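PDB 4RI6: Phi class glutathione transferase GSTF1 from Populus tremula x Populus tremuloides, which probably catalyses the attack of glutathione on electrophilic substrates such as organic halides, giving S-substituted glutathione conjugates in detoxification. Local coordinates for residues 133-136 / 137-141; 173-176 / 177-181; 142-145 / 146-149; 102-105 / 106-110. All coordinates share one frame; numbering follows the deposited sequence. Where two conformers were deposited one is given.

In the fold
All four contacts are short-range ones along helices or at a helix end, in the C-terminal, all-helical part of the glutathione transferase fold. Along the chain contact 4 comes first, on helix 93-122. Contacts 1 and 3 follow on helix 130-150, adjoining in sequence with centres about 13 Å apart. Contact 2 comes last, at the end of helix 164-179. Contacts 2 and 4 are the most widely separated, at about 19 Å between centres, yet Phe110 still reaches Gly173. Leu140 of contact 1 packs on both Phe110 and Leu176, and Tyr147 of contact 3 packs on Thr105 and Phe110. These side chains tie the three helices together. Contacts 3 and 4 also meet the second subunit.

Contact 1: residues 133-136 / 137-141; sequences IKKN and VDKLA
Lys134 NZ and Asp138 OD2 form a salt bridge of 2.8 Å, one turn apart on helix 130-150. This i to i+4 ion pair belongs to the outer face of the helix in the C-terminal domain of the glutathione transferase fold. The ammonium group comes to the syn lone pair of OD2. The lysine chain starts with CG anti to the backbone N (chi1 173°) and then bends only at its last torsion (chi4 64°), which turns NZ back to the carboxylate. Lys134 CG also lies alongside OD2. A leucine in place of Asp138 would probably leave the Lys134 ammonium without its carboxylate and free to swing.

Beneath the side chains run the i to i+4 backbone bonds. The straightest is Val137 N to Ile133 O, at 2.8 Å. On the buried face Ile133 CG2 meets Val137 CG2 at 4.0 Å. Val137 then continues onto Tyr184 and Leu185, while Asn136 packs on Asp116 and Leu117 of helix 93-122.

Lys135 and Lys139 lie side by side and point the same way. Their NZ atoms are 3.9 Å apart, so the like charges probably repel. Two waters join the polar ends here. One accepts from Lys135 NZ and, weakly, from Lys139 NZ. The other donates to Asn136 OD1 at 2.8 Å and accepts from Lys139 NZ at 2.9 Å.

Contact 2: residues 173-176 / 177-181; sequences GDYL and VNSTD
This is a local contact at the C-terminal end of helix 164-179, where the last turn gives way to a loop. The regular i to i+4 bonds lead up to it. Val177 N bonds to Gly173 O at 2.9 Å, and Asn178 N to Asp174 O. The bond from Ser179 N to Tyr175 O is more bent, with an N-H...O angle of 137°.

Past it a side chain takes over. Thr180 OG1 donates to Leu176 O at 2.7 Å, in the carbonyl plane and on a lone pair. With chi1 at 79°, OG1 lies between its own backbone N and carbonyl carbon, from where it turns back to the helix. Thr180 OG1 is also bonded to Lys182 N, so it joins the helix end to the next part of the chain. Leu176 CD2 lies 4.0 Å from Thr180 OG1, and the leucine side chain packs on Ser114 and Val118 of helix 93-122.

Ser179 OG comes to the edge of the Tyr175 ring, 4.0 Å from CD1 and near the ring plane. At the far end of that ring, Tyr175 OH bonds to Leu12 O. Phe123 meets the ring edge-to-face. Asp174 OD2 is held by Trp205 NE1.

Tyr175 places this helix end beside the glutathione site: its side chain is about 7 Å from the bound glutathione and from the side chain of Ser13, a glutathione-binding residue of the thioredoxin-like domain.

Contact 3: residues 142-145 / 146-149; sequences KVLD and IYEQ
Lys142 O takes only a weak bond from Ile146 N, at 3.4 Å. Ile146 CG1 and CD1 lie close to the same carbonyl oxygen. Val143 comes next and meets Tyr147 twice. Its O accepts from Tyr147 N at 3.0 Å. Its CG1 sits over one face of the Tyr147 ring in a CH-pi contact, 4.1 Å from the centroid and offset toward the rim. CG1 is anti to the backbone N (chi1 176°), which lays the methyl over the ring. Leu144 CD2 approaches the ring obliquely, 3.7 Å from Tyr147 CD2, and Leu144 O accepts from Glu148 N at 2.8 Å. Asp145 O takes a weak bond from Gln149 N, while Asp145 OD1 forms a salt bridge with Arg189.

Tyr147 OH bonds to His169 NE2. An alanine in place of Tyr147 would probably leave His169 without this partner and open a gap beside Val143 and Leu144. Glu148 OE1 and OE2 bond to Val192 N and Asn191 N.

Ile146 and Tyr147 also pack on Phe53 of the second subunit. This stretch of helix 130-150 thus lies at the subunit interface of the glutathione transferase dimer.

Contact 4: residues 102-105 / 106-110; sequences WVET and DGQTF
Glu104 meets Gln108 one helical turn on, through backbone, side chain and a shared water. Gln108 can be followed outward. Its CB lies 3.4 Å from Glu104 O, the oxygen that also accepts from Gln108 N at 2.8 Å. CG is close to the same carbonyl and comes within 4.0 Å of Glu104 OE1. The chain then bends at chi2 (-56°), and the amide comes nearly parallel to the Glu104 carboxylate, their planes 12° apart. At the tip, NE2 donates to a water at 2.9 Å, and this water donates to Glu104 OE1 at 2.7 Å. NE2 also bonds to Gly107 O of the second subunit. Glu104 OE2 forms a salt bridge with Arg74 of that subunit, so both polar ends are tied across the dimer.

On another side Thr105 and Thr109 are joined through a water. It lies 3.0 Å from Thr105 OG1 and 2.7 Å from Thr109 OG1, and Thr105 CG2 packs on Thr109 CB. Thr105 OG1 is also bonded to Gln101 O. Thr105 O is gripped twice, by Thr109 N and, more straightly, by Phe110 N at 3.0 Å with an N-H...O angle of 166°. The second bond spans five residues and marks the wider pi-type turn at 106-110.

Asp106 OD2 bonds to Ser168 OG and forms a salt bridge with Arg70. Gln108 itself touches a bound glutathione. This part of helix 93-122 therefore combines a pi-type turn with the dimer interface of a glutathione transferase, next to bound glutathione.

Contact 1: residues 133-136 / 137-141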
loop_
_atom_site.group_PDB
_atom_site.type_symbol
_atom_site.label_atom_id
_atom_site.label_comp_id
_atom_site.label_asym_id
_atom_site.label_seq_id
_atom_site.Cartn_x
_atom_site.Cartn_y
_atom_site.Cartn_z
ATOM N N ILE A 133 7.952 -13.939 16.341
ATOM C CA ILE A 133 7.490 -12.791 17.102
ATOM C C ILE A 133 8.658 -11.812 17.285
ATOM O O ILE A 133 8.522 -10.623 17.022
ATOM C CB ILE A 133 6.931 -13.191 18.479
ATOM C CG1 ILE A 133 5.649 -14.000 18.342
ATOM C CG2 ILE A 133 6.666 -11.948 19.318
ATOM C CD1 ILE A 133 4.493 -13.260 17.713
ATOM N N LYS A 134 9.809 -12.319 17.722
ATOM C CA LYS A 134 10.967 -11.447 17.947
ATOM C C LYS A 134 11.380 -10.743 16.652
ATOM O O LYS A 134 11.704 -9.560 16.659
ATOM C CB LYS A 134 12.153 -12.218 18.536
ATOM C CG LYS A 134 13.434 -11.350 18.614
ATOM C CD LYS A 134 14.642 -12.102 19.153
ATOM C CE LYS A 134 15.937 -11.518 18.633
ATOM N NZ LYS A 134 16.113 -10.138 19.123
ATOM N N LYS A 135 11.378 -11.475 15.548
ATOM C CA LYS A 135 11.751 -10.900 14.257
ATOM C C LYS A 135 10.864 -9.704 13.902
ATOM O O LYS A 135 11.358 -8.663 13.442
ATOM C CB LYS A 135 11.675 -11.971 13.177
ATOM C CG LYS A 135 12.155 -11.555 11.810
ATOM C CD LYS A 135 12.340 -12.802 10.931
ATOM C CE LYS A 135 12.446 -12.473 9.443
ATOM N NZ LYS A 135 13.373 -11.346 9.162
ATOM N N ASN A 136 9.557 -9.845 14.115
ATOM C CA ASN A 136 8.632 -8.763 13.772
ATOM C C ASN A 136 8.617 -7.628 14.789
ATOM O O ASN A 136 8.473 -6.472 14.410
ATOM C CB ASN A 136 7.230 -9.334 13.581
ATOM C CG ASN A 136 7.110 -10.081 12.275
ATOM O OD1 ASN A 136 7.697 -9.656 11.270
ATOM N ND2 ASN A 136 6.374 -11.188 12.276
ATOM N N VAL A 137 8.764 -7.949 16.075
ATOM C CA VAL A 137 8.984 -6.932 17.097
ATOM C C VAL A 137 10.191 -6.086 16.728
ATOM O O VAL A 137 10.130 -4.872 16.787
ATOM C CB VAL A 137 9.191 -7.574 18.481
ATOM C CG1 VAL A 137 9.789 -6.591 19.486
ATOM C CG2 VAL A 137 7.873 -8.154 18.999
ATOM N N ASP A 138 11.292 -6.721 16.358
ATOM C CA ASP A 138 12.504 -5.966 16.071
ATOM C C ASP A 138 12.322 -5.093 14.824
ATOM O O ASP A 138 12.807 -3.969 14.761
ATOM C CB ASP A 138 13.710 -6.905 15.894
ATOM C CG ASP A 138 14.197 -7.524 17.206
ATOM O OD1 ASP A 138 13.806 -7.065 18.305
ATOM O OD2 ASP A 138 15.012 -8.476 17.125
ATOM N N LYS A 139 11.663 -5.623 13.802
ATOM C CA LYS A 139 11.323 -4.818 12.623
ATOM C C LYS A 139 10.470 -3.611 12.990
ATOM O O LYS A 139 10.695 -2.510 12.520
ATOM C CB LYS A 139 10.577 -5.660 11.588
ATOM C CG LYS A 139 11.447 -6.567 10.785
ATOM C CD LYS A 139 10.611 -7.272 9.743
ATOM C CE LYS A 139 11.441 -8.198 8.864
ATOM N NZ LYS A 139 10.553 -8.927 7.919
ATOM N N LEU A 140 9.472 -3.819 13.832
ATOM C CA LEU A 140 8.571 -2.743 14.145
ATOM C C LEU A 140 9.288 -1.699 15.008
ATOM O O LEU A 140 9.054 -0.502 14.869
ATOM C CB LEU A 140 7.330 -3.294 14.850
ATOM C CG LEU A 140 6.256 -2.273 15.238
ATOM C CD1 LEU A 140 5.813 -1.408 14.052
ATOM C CD2 LEU A 140 5.051 -2.985 15.848
ATOM N N ALA A 141 10.158 -2.162 15.895
ATOM C CA ALA A 141 10.945 -1.267 16.722
ATOM C C ALA A 141 11.775 -0.325 15.864
ATOM O O ALA A 141 11.854 0.881 16.150
ATOM C CB ALA A 141 11.820 -2.060 17.673
HETATM O O HOH W 1 12.892 -10.982 6.576
HETATM O O HOH W 2 9.550 -10.960 9.647
#

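Contact 2: residues 173-176 / 177-181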
loop_
_atom_site.group_PDB
_atom_site.type_symbol
_atom_site.label_atom_id
_atom_site.label_comp_id
_atom_site.label_asym_id
_atom_site.label_seq_id
_atom_site.Cartn_x
_atom_site.Cartn_y
_atom_site.Cartn_z
ATOM N N GLY A 173 -1.974 -0.698 15.750
ATOM C CA GLY A 173 -1.421 -0.092 16.942
ATOM C C GLY A 173 -2.260 -0.387 18.168
ATOM O O GLY A 173 -1.736 -0.755 19.226
ATOM N N ASP A 174 -3.578 -0.271 18.033
ATOM C CA ASP A 174 -4.444 -0.386 19.197
ATOM C C ASP A 174 -4.435 -1.823 19.698
ATOM O O ASP A 174 -4.414 -2.064 20.906
ATOM C CB ASP A 174 -5.880 0.074 18.871
ATOM C CG ASP A 174 -6.697 0.398 20.131
ATOM O OD1 ASP A 174 -7.159 -0.548 20.775
ATOM O OD2 ASP A 174 -6.853 1.586 20.502
ATOM N N TYR A 175 -4.417 -2.791 18.784
ATOM C CA TYR A 175 -4.378 -4.172 19.240
ATOM C C TYR A 175 -3.059 -4.463 19.955
ATOM O O TYR A 175 -3.045 -5.132 20.990
ATOM C CB TYR A 175 -4.574 -5.142 18.075
ATOM C CG TYR A 175 -6.015 -5.538 17.793
ATOM C CD1 TYR A 175 -6.803 -6.135 18.760
ATOM C CD2 TYR A 175 -6.567 -5.350 16.530
ATOM C CE1 TYR A 175 -8.112 -6.508 18.475
ATOM C CE2 TYR A 175 -7.868 -5.720 16.241
ATOM C CZ TYR A 175 -8.635 -6.309 17.223
ATOM O OH TYR A 175 -9.934 -6.704 16.977
ATOM N N LEU A 176 -1.949 -3.969 19.421
ATOM C CA LEU A 176 -0.670 -4.220 20.076
ATOM C C LEU A 176 -0.621 -3.548 21.448
ATOM O O LEU A 176 -0.210 -4.171 22.427
ATOM C CB LEU A 176 0.499 -3.740 19.203
ATOM C CG LEU A 176 0.676 -4.590 17.940
ATOM C CD1 LEU A 176 1.739 -4.001 17.039
ATOM C CD2 LEU A 176 1.003 -6.062 18.294
ATOM N N VAL A 177 -1.055 -2.294 21.533
ATOM C CA VAL A 177 -0.963 -1.563 22.802
ATOM C C VAL A 177 -1.890 -2.137 23.872
ATOM O O VAL A 177 -1.505 -2.244 25.035
ATOM C CB VAL A 177 -1.260 -0.051 22.600
ATOM C CG1 VAL A 177 -1.371 0.684 23.913
ATOM C CG2 VAL A 177 -0.154 0.589 21.786
ATOM N N ASN A 178 -3.108 -2.502 23.489
ATOM C CA ASN A 178 -4.143 -2.784 24.482
ATOM C C ASN A 178 -4.471 -4.248 24.650
ATOM O O ASN A 178 -5.146 -4.615 25.614
ATOM C CB ASN A 178 -5.413 -2.030 24.127
ATOM C CG ASN A 178 -5.219 -0.546 24.158
ATOM O OD1 ASN A 178 -5.452 0.138 23.166
ATOM N ND2 ASN A 178 -4.759 -0.037 25.286
ATOM N N SER A 179 -3.999 -5.087 23.726
ATOM C CA SER A 179 -4.358 -6.506 23.766
ATOM C C SER A 179 -3.160 -7.462 23.720
ATOM O O SER A 179 -3.346 -8.674 23.708
ATOM C CB SER A 179 -5.323 -6.825 22.616
ATOM O OG SER A 179 -6.531 -6.087 22.773
ATOM N N THR A 180 -1.939 -6.932 23.722
ATOM C CA THR A 180 -0.743 -7.773 23.780
ATOM C C THR A 180 0.217 -7.207 24.795
ATOM O O THR A 180 -0.038 -6.143 25.356
ATOM C CB THR A 180 -0.032 -7.871 22.428
ATOM O OG1 THR A 180 0.757 -6.691 22.200
ATOM C CG2 THR A 180 -1.040 -8.088 21.309
ATOM N N ASP A 181 1.331 -7.895 25.023
ATOM C CA ASP A 181 2.347 -7.347 25.910
ATOM C C ASP A 181 3.443 -6.634 25.104
ATOM O O ASP A 181 4.552 -6.413 25.595
ATOM C CB ASP A 181 2.923 -8.445 26.818
ATOM C CG ASP A 181 3.746 -9.480 26.078
ATOM O OD1 ASP A 181 3.851 -9.443 24.838
ATOM O OD2 ASP A 181 4.300 -10.361 26.777
#

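Contact 3: residues 142-145 / 146-149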
loop_
_atom_site.group_PDB
_atom_site.type_symbol
_atom_site.label_atom_id
_atom_site.label_comp_id
_atom_site.label_asym_id
_atom_site.label_seq_id
_atom_site.Cartn_x
_atom_site.Cartn_y
_atom_site.Cartn_z
ATOM N N LYS A 142 12.374 -0.857 14.801
ATOM C CA LYS A 142 13.147 -0.029 13.875
ATOM C C LYS A 142 12.275 1.025 13.190
ATOM O O LYS A 142 12.689 2.171 13.042
ATOM C CB LYS A 142 13.856 -0.904 12.827
ATOM C CG LYS A 142 15.017 -1.731 13.415
ATOM C CD LYS A 142 16.322 -0.952 13.489
ATOM C CE LYS A 142 17.163 -1.382 14.693
ATOM N NZ LYS A 142 18.312 -0.471 15.008
ATOM N N VAL A 143 11.080 0.641 12.755
ATOM C CA VAL A 143 10.152 1.606 12.195
ATOM C C VAL A 143 9.814 2.698 13.212
ATOM O O VAL A 143 9.803 3.888 12.897
ATOM C CB VAL A 143 8.856 0.908 11.736
ATOM C CG1 VAL A 143 7.848 1.894 11.247
ATOM C CG2 VAL A 143 9.160 -0.099 10.636
ATOM N N LEU A 144 9.498 2.288 14.431
ATOM C CA LEU A 144 9.073 3.255 15.449
ATOM C C LEU A 144 10.218 4.149 15.922
ATOM O O LEU A 144 9.962 5.273 16.375
ATOM C CB LEU A 144 8.426 2.527 16.620
ATOM C CG LEU A 144 7.090 1.851 16.251
ATOM C CD1 LEU A 144 6.553 1.064 17.442
ATOM C CD2 LEU A 144 6.027 2.869 15.762
ATOM N N ASP A 145 11.473 3.711 15.769
ATOM C CA ASP A 145 12.609 4.606 16.048
ATOM C C ASP A 145 12.633 5.761 15.037
ATOM O O ASP A 145 13.015 6.888 15.371
ATOM C CB ASP A 145 13.947 3.859 16.012
ATOM C CG ASP A 145 14.177 2.944 17.208
ATOM O OD1 ASP A 145 13.592 3.181 18.293
ATOM O OD2 ASP A 145 15.004 1.994 17.049
ATOM N N ILE A 146 12.247 5.474 13.797
ATOM C CA ILE A 146 12.156 6.502 12.777
ATOM C C ILE A 146 10.974 7.424 13.052
ATOM O O ILE A 146 11.093 8.651 12.951
ATOM C CB ILE A 146 12.051 5.882 11.383
ATOM C CG1 ILE A 146 13.329 5.108 11.100
ATOM C CG2 ILE A 146 11.801 6.963 10.338
ATOM C CD1 ILE A 146 13.266 4.223 9.928
ATOM N N TYR A 147 9.847 6.848 13.462
ATOM C CA TYR A 147 8.697 7.655 13.838
ATOM C C TYR A 147 9.022 8.534 15.031
ATOM O O TYR A 147 8.560 9.653 15.106
ATOM C CB TYR A 147 7.486 6.790 14.181
ATOM C CG TYR A 147 6.770 6.109 13.035
ATOM C CD1 TYR A 147 7.335 6.003 11.768
ATOM C CD2 TYR A 147 5.498 5.584 13.231
ATOM C CE1 TYR A 147 6.644 5.363 10.745
ATOM C CE2 TYR A 147 4.820 4.964 12.226
ATOM C CZ TYR A 147 5.395 4.858 10.986
ATOM O OH TYR A 147 4.683 4.229 9.997
ATOM N N GLU A 148 9.794 8.009 15.977
ATOM C CA GLU A 148 10.153 8.781 17.166
ATOM C C GLU A 148 10.864 10.075 16.766
ATOM O O GLU A 148 10.612 11.128 17.325
ATOM C CB GLU A 148 11.028 7.950 18.098
ATOM C CG GLU A 148 11.481 8.695 19.367
ATOM C CD GLU A 148 10.332 9.040 20.301
ATOM O OE1 GLU A 148 9.222 8.504 20.091
ATOM O OE2 GLU A 148 10.547 9.843 21.246
ATOM N N GLN A 149 11.744 9.982 15.771
ATOM C CA GLN A 149 12.464 11.150 15.291
ATOM C C GLN A 149 11.511 12.117 14.562
ATOM O O GLN A 149 11.489 13.316 14.838
ATOM C CB GLN A 149 13.645 10.704 14.396
ATOM C CG GLN A 149 14.733 9.917 15.184
ATOM C CD GLN A 149 15.736 9.107 14.331
ATOM O OE1 GLN A 149 15.362 8.347 13.433
ATOM N NE2 GLN A 149 17.024 9.243 14.657
#

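Contact 4: residues 102-105 / 106-110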
loop_
_atom_site.group_PDB
_atom_site.type_symbol
_atom_site.label_atom_id
_atom_site.label_comp_id
_atom_site.label_asym_id
_atom_site.label_seq_id
_atom_site.Cartn_x
_atom_site.Cartn_y
_atom_site.Cartn_z
ATOM N N TRP A 102 2.984 8.871 3.938
ATOM C CA TRP A 102 2.939 8.234 5.263
ATOM C C TRP A 102 1.850 7.164 5.288
ATOM O O TRP A 102 1.953 6.195 6.031
ATOM C CB TRP A 102 2.747 9.286 6.370
ATOM C CG TRP A 102 3.958 10.138 6.488
ATOM C CD1 TRP A 102 4.140 11.389 5.974
ATOM C CD2 TRP A 102 5.194 9.780 7.112
ATOM N NE1 TRP A 102 5.406 11.822 6.241
ATOM C CE2 TRP A 102 6.075 10.853 6.931
ATOM C CE3 TRP A 102 5.634 8.655 7.810
ATOM C CZ2 TRP A 102 7.355 10.839 7.427
ATOM C CZ3 TRP A 102 6.906 8.636 8.282
ATOM C CH2 TRP A 102 7.752 9.719 8.106
ATOM N N VAL A 103 0.830 7.298 4.442
ATOM C CA VAL A 103 -0.132 6.207 4.261
ATOM C C VAL A 103 0.569 5.002 3.603
ATOM O O VAL A 103 0.367 3.850 4.001
ATOM C CB VAL A 103 -1.337 6.646 3.425
ATOM C CG1 VAL A 103 -2.306 5.473 3.216
ATOM C CG2 VAL A 103 -2.057 7.815 4.098
ATOM N N GLU A 104 1.429 5.266 2.620
ATOM C CA GLU A 104 2.191 4.181 1.992
ATOM C C GLU A 104 3.163 3.571 3.002
ATOM O O GLU A 104 3.451 2.375 2.961
ATOM C CB GLU A 104 2.938 4.693 0.754
ATOM C CG GLU A 104 2.055 4.928 -0.421
ATOM C CD GLU A 104 1.442 3.633 -0.917
ATOM O OE1 GLU A 104 2.168 2.632 -1.005
ATOM O OE2 GLU A 104 0.233 3.607 -1.206
ATOM N N THR A 105 3.713 4.394 3.889
ATOM C CA THR A 105 4.570 3.873 4.943
ATOM C C THR A 105 3.790 2.923 5.856
ATOM O O THR A 105 4.314 1.887 6.250
ATOM C CB THR A 105 5.231 5.044 5.714
ATOM O OG1 THR A 105 6.101 5.722 4.799
ATOM C CG2 THR A 105 6.050 4.559 6.898
ATOM N N ASP A 106 2.542 3.238 6.167
ATOM C CA ASP A 106 1.706 2.254 6.837
ATOM C C ASP A 106 1.606 0.973 6.000
ATOM O O ASP A 106 1.884 -0.119 6.478
ATOM C CB ASP A 106 0.300 2.793 7.119
ATOM C CG ASP A 106 -0.635 1.708 7.595
ATOM O OD1 ASP A 106 -0.264 1.018 8.563
ATOM O OD2 ASP A 106 -1.717 1.518 7.003
ATOM N N GLY A 107 1.205 1.105 4.745
ATOM C CA GLY A 107 0.964 -0.063 3.922
ATOM C C GLY A 107 2.158 -0.964 3.672
ATOM O O GLY A 107 2.006 -2.189 3.595
ATOM N N GLN A 108 3.341 -0.367 3.539
ATOM C CA GLN A 108 4.547 -1.084 3.147
ATOM C C GLN A 108 5.555 -1.345 4.247
ATOM O O GLN A 108 6.357 -2.256 4.131
ATOM C CB GLN A 108 5.264 -0.299 2.042
ATOM C CG GLN A 108 4.448 -0.122 0.781
ATOM C CD GLN A 108 3.983 -1.445 0.213
ATOM O OE1 GLN A 108 4.784 -2.310 -0.052
ATOM N NE2 GLN A 108 2.687 -1.621 0.086
ATOM N N THR A 109 5.530 -0.538 5.305
ATOM C CA THR A 109 6.619 -0.556 6.290
ATOM C C THR A 109 6.149 -0.913 7.719
ATOM O O THR A 109 6.645 -1.854 8.327
ATOM C CB THR A 109 7.339 0.813 6.246
ATOM O OG1 THR A 109 7.817 1.006 4.910
ATOM C CG2 THR A 109 8.498 0.865 7.242
ATOM N N PHE A 110 5.186 -0.165 8.231
ATOM C CA PHE A 110 4.614 -0.407 9.556
ATOM C C PHE A 110 3.632 -1.573 9.550
ATOM O O PHE A 110 3.646 -2.408 10.430
ATOM C CB PHE A 110 3.915 0.874 10.036
ATOM C CG PHE A 110 3.078 0.724 11.287
ATOM C CD1 PHE A 110 3.636 0.935 12.529
ATOM C CD2 PHE A 110 1.724 0.405 11.213
ATOM C CE1 PHE A 110 2.883 0.822 13.683
ATOM C CE2 PHE A 110 0.955 0.302 12.369
ATOM C CZ PHE A 110 1.548 0.526 13.609
HETATM O O HOH W 3 0.976 0.678 0.507
HETATM O O HOH W 4 8.037 3.536 3.974
#